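Local coordinates for protein hydroxyethylthiazole kinase (Pyrococcus horikoshii, PDB 3HPD) that probably phosphorylates the hydroxyl group of 4-methyl-5-beta-hydroxyethylthiazole with ATP and magnesium, a step of thiamine diphosphate biosynthesis, at residues Ile21-Val26 against Thr193-Ala198; Val25-Thr30 against Pro41-Ala46. All coordinates share one frame; numbering follows the deposited sequence.

Contact 1 (Ile21-Val26 against Thr193-Ala198). With PO4 (phosphate ion), chain B.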
# COMPACT_ATOMS: atom_id res chain seq x y z
N ILE A 21 4.55 -2.11 13.70
CA ILE A 21 3.40 -1.28 14.06
C ILE A 21 3.87 -0.08 13.26
O ILE A 21 4.64 0.75 13.74
CB ILE A 21 3.35 -0.98 15.55
CG1 ILE A 21 3.29 -2.30 16.33
CG2 ILE A 21 2.13 -0.11 15.87
CD1 ILE A 21 3.34 -2.14 17.84
N THR A 22 3.42 -0.01 12.01
CA THR A 22 3.91 1.01 11.11
C THR A 22 2.90 1.93 10.43
O THR A 22 1.72 1.95 10.80
CB THR A 22 4.80 0.29 10.06
OG1 THR A 22 5.53 1.24 9.30
CG2 THR A 22 3.94 -0.58 9.15
N ASN A 23 3.36 2.71 9.45
CA ASN A 23 2.48 3.65 8.77
C ASN A 23 1.84 3.11 7.49
O ASN A 23 2.36 2.19 6.86
CB ASN A 23 3.21 4.99 8.52
CG ASN A 23 4.16 4.94 7.33
OD1 ASN A 23 3.74 4.77 6.19
ND2 ASN A 23 5.46 5.10 7.60
N PHE A 24 0.69 3.68 7.13
CA PHE A 24 -0.07 3.24 5.97
C PHE A 24 0.62 3.28 4.62
O PHE A 24 0.29 2.50 3.73
CB PHE A 24 -1.38 4.04 5.89
CG PHE A 24 -2.23 3.92 7.11
CD1 PHE A 24 -2.66 2.67 7.56
CD2 PHE A 24 -2.61 5.05 7.83
CE1 PHE A 24 -3.44 2.54 8.71
CE2 PHE A 24 -3.39 4.94 8.98
CZ PHE A 24 -3.81 3.68 9.42
N VAL A 25 1.58 4.18 4.47
CA VAL A 25 2.29 4.32 3.21
C VAL A 25 3.30 3.21 2.97
O VAL A 25 3.59 2.86 1.83
CB VAL A 25 3.02 5.68 3.14
CG1 VAL A 25 3.74 5.84 1.81
CG2 VAL A 25 2.03 6.81 3.33
N VAL A 26 3.83 2.64 4.05
CA VAL A 26 4.87 1.61 3.92
C VAL A 26 4.50 0.19 4.33
O VAL A 26 5.38 -0.67 4.44
CB VAL A 26 6.13 2.04 4.69
CG1 VAL A 26 6.51 3.47 4.30
CG2 VAL A 26 5.89 1.94 6.20
N THR A 193 11.90 4.92 2.05
CA THR A 193 13.11 4.12 1.96
C THR A 193 13.80 4.05 3.33
O THR A 193 14.37 3.02 3.69
CB THR A 193 14.08 4.67 0.90
OG1 THR A 193 14.23 6.08 1.06
CG2 THR A 193 13.53 4.37 -0.50
N GLY A 194 13.74 5.14 4.08
CA GLY A 194 14.34 5.13 5.41
C GLY A 194 13.54 4.16 6.27
O GLY A 194 14.08 3.50 7.16
N CYS A 195 12.24 4.08 5.99
CA CYS A 195 11.36 3.19 6.74
C CYS A 195 11.70 1.74 6.40
O CYS A 195 11.56 0.85 7.24
CB CYS A 195 9.90 3.49 6.41
SG CYS A 195 9.39 5.19 6.85
N MET A 196 12.14 1.51 5.17
CA MET A 196 12.54 0.16 4.76
C MET A 196 13.76 -0.22 5.59
O MET A 196 13.87 -1.35 6.07
CB MET A 196 12.91 0.12 3.28
CG MET A 196 11.75 0.30 2.32
SD MET A 196 12.33 0.28 0.61
CE MET A 196 10.80 0.06 -0.27
N VAL A 197 14.68 0.72 5.76
CA VAL A 197 15.89 0.47 6.53
C VAL A 197 15.55 0.16 7.99
O VAL A 197 16.17 -0.70 8.60
CB VAL A 197 16.85 1.68 6.47
CG1 VAL A 197 18.03 1.45 7.40
CG2 VAL A 197 17.35 1.86 5.05
N ALA A 198 14.57 0.87 8.54
CA ALA A 198 14.16 0.63 9.93
C ALA A 198 13.60 -0.79 10.06
O ALA A 198 13.90 -1.50 11.02
CB ALA A 198 13.11 1.65 10.36
P PO4 B . 14.73 9.21 4.67
O1 PO4 B . 14.82 9.60 6.08
O2 PO4 B . 13.59 8.07 4.51
O3 PO4 B . 16.06 8.40 4.26
O4 PO4 B . 14.47 10.25 3.64

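Contact 2 (Val25-Thr30 against Pro41-Ala46)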
# COMPACT_ATOMS: atom_id res chain seq x y z
N VAL A 25 1.58 4.18 4.47
CA VAL A 25 2.29 4.32 3.21
C VAL A 25 3.30 3.21 2.97
O VAL A 25 3.59 2.86 1.83
CB VAL A 25 3.02 5.68 3.14
CG1 VAL A 25 3.74 5.84 1.81
CG2 VAL A 25 2.03 6.81 3.33
N VAL A 26 3.83 2.64 4.05
CA VAL A 26 4.87 1.61 3.92
C VAL A 26 4.50 0.19 4.33
O VAL A 26 5.38 -0.67 4.44
CB VAL A 26 6.13 2.04 4.69
CG1 VAL A 26 6.51 3.47 4.30
CG2 VAL A 26 5.89 1.94 6.20
N MET A 27 3.21 -0.06 4.55
CA MET A 27 2.74 -1.38 4.96
C MET A 27 3.23 -2.52 4.06
O MET A 27 3.87 -3.47 4.53
CB MET A 27 1.21 -1.40 4.99
CG MET A 27 0.57 -0.69 6.17
SD MET A 27 0.53 -1.69 7.68
CE MET A 27 -0.01 -0.46 8.90
N ASN A 28 2.93 -2.43 2.77
CA ASN A 28 3.31 -3.46 1.81
C ASN A 28 4.79 -3.46 1.50
O ASN A 28 5.46 -4.49 1.41
CB ASN A 28 2.54 -3.23 0.51
CG ASN A 28 2.76 -4.33 -0.49
OD1 ASN A 28 3.63 -4.24 -1.36
ND2 ASN A 28 1.98 -5.39 -0.37
N THR A 29 5.26 -2.25 1.32
CA THR A 29 6.62 -1.95 0.98
C THR A 29 7.66 -2.50 1.99
O THR A 29 8.61 -3.19 1.61
CB THR A 29 6.64 -0.42 0.77
OG1 THR A 29 6.91 -0.12 -0.60
CG2 THR A 29 7.55 0.24 1.70
N THR A 30 7.46 -2.25 3.29
CA THR A 30 8.40 -2.77 4.28
C THR A 30 8.25 -4.27 4.50
O THR A 30 9.21 -4.96 4.84
CB THR A 30 8.26 -2.04 5.64
OG1 THR A 30 6.92 -2.19 6.14
CG2 THR A 30 8.58 -0.56 5.49
N PRO A 41 7.72 -10.75 7.99
CA PRO A 41 7.05 -9.61 8.61
C PRO A 41 5.66 -9.96 9.14
O PRO A 41 5.04 -10.93 8.71
CB PRO A 41 6.93 -8.63 7.46
CG PRO A 41 6.56 -9.56 6.33
CD PRO A 41 7.52 -10.73 6.53
N VAL A 42 5.20 -9.17 10.09
CA VAL A 42 3.85 -9.30 10.62
C VAL A 42 3.45 -7.91 11.05
O VAL A 42 4.14 -7.28 11.86
CB VAL A 42 3.75 -10.29 11.82
CG1 VAL A 42 4.62 -9.84 12.98
CG2 VAL A 42 2.29 -10.39 12.26
N MET A 43 2.37 -7.40 10.46
CA MET A 43 1.87 -6.08 10.79
C MET A 43 0.62 -6.25 11.66
O MET A 43 -0.35 -6.87 11.25
CB MET A 43 1.51 -5.30 9.52
CG MET A 43 2.69 -4.59 8.85
SD MET A 43 4.02 -5.69 8.36
CE MET A 43 5.17 -4.52 7.62
N ALA A 44 0.68 -5.72 12.88
CA ALA A 44 -0.44 -5.82 13.81
C ALA A 44 -0.39 -4.65 14.79
O ALA A 44 0.69 -4.23 15.20
CB ALA A 44 -0.39 -7.14 14.56
N HIS A 45 -1.56 -4.15 15.17
CA HIS A 45 -1.62 -3.01 16.08
C HIS A 45 -2.72 -3.11 17.13
O HIS A 45 -2.69 -2.38 18.12
CB HIS A 45 -1.83 -1.73 15.27
CG HIS A 45 -3.15 -1.68 14.56
ND1 HIS A 45 -3.42 -2.44 13.44
CD2 HIS A 45 -4.29 -1.02 14.85
CE1 HIS A 45 -4.67 -2.25 13.08
NE2 HIS A 45 -5.23 -1.39 13.91
N ALA A 46 -3.70 -3.99 16.92
CA ALA A 46 -4.80 -4.11 17.87
C ALA A 46 -4.33 -4.41 19.28
O ALA A 46 -3.58 -5.35 19.52
CB ALA A 46 -5.78 -5.19 17.40

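Contact 1 (Ile21-Val26 against Thr193-Ala198)
Cys195, in the first turn of helix 193-205, is the residue that meets the loop 21-26, through Asn23 and Val26. Thr193 opens the helix, and its carbonyl O accepts a bond from Val197 N. Gly194 follows without touching the loop. Gly194 N gives a weak bond of 3.0 Å to O2 of a phosphate ion, probably from the crystallisation liquor. The ion at the N-terminus of helix 193-205 is consistent with the anion hole of ribokinase-fold kinases. Cys195 then turns toward the loop. Cys195 CB lies 4.0 Å from CG1 of Val26, an apolar contact. Cys195 SG stands beside its own backbone N (chi1 -61°), where it comes within 4.0 Å of ND2 of Asn23. No hydrogen bond joins these two atoms. Asn23 ND2 is bonded to Asn63 OD1 on strand 59-63, and Cys195 also packs on Asn63. The other end of the Asn23 amide faces its own chain. Its CG sits between backbone N and carbonyl carbon (chi1 78°), and OD1 takes weak bonds from Val25 N, as in an Asx turn, and from Val26 N. Val26 is the N-cap of helix 27-37. The Asn23 amide is fixed by Asn63 and by its own loop, so Cys195 meets an already oriented group.

Contact 2 (Val25-Thr30 against Pro41-Ala46)
Met43 carries its methyl CE to the carbonyl group of Met27, one of two flat backbone groups in this contact. CE of Met43 sits out beyond the oxygen, 3.5 Å from O of Met27. The other flat group is the carbonyl of Val26, whose O holds two bonds from Thr30, one from each face of the carbonyl plane. Thr30 N reaches Val26 O at 2.9 Å from one face. Thr30 OG1 donates from the opposite face at 2.8 Å to Val26 O, tilted 32° from the plane. Thr30 can do this because OG1 lies between its backbone N and carbonyl carbon (chi1 58°), turned back to the preceding helical turn. Thr30 OG1 also touches Met43 CE at 3.3 Å.

These residues belong to a beta-alpha-beta unit, strand 17-21, helix 27-37 and strand 40-43. The helix packs against the second strand of the unit, which is the outermost strand at that end of the sheet within the chain. Met43, at the end of this strand, is a predicted substrate-binding residue.

The two methionines slide past each other in opposite directions. SD of Met27 rests 3.8 Å from CG of Met43. Both chains are bent at chi2, in Met43 to 59°, which sends its end along the helix to Thr30. A valine in place of Thr30 removes the OG1 donor, so Val26 O would probably be held less firmly, by the backbone bond without the side-chain one, and Met43 CE would lose its polar neighbour. Ala31 of the helix also touches Met43. On the helix, Asn28 ND2 bonds to Val25 O of a third subunit.

Contact 1 and contact 2 lie side by side, with centres about 8 Å apart, on the same side of the chain's centre. They share Val25 and Val26, where the loop after strand 17-21 runs into helix 27-37. From this start, contact 2 reaches strand 40-43, a short way along the chain, and contact 1 reaches helix 193-205, far later. The two also touch directly, as where Cys195 O comes within 3.7 Å of Thr30 CG2. The start of helix 27-37 thus joins an edge strand to a late helix. Met43, a predicted substrate residue, is in contact 2, and Gly192, another, immediately precedes 193-198. Val25 packs on Met43 of a second subunit, consistent with substrate sites formed between subunits.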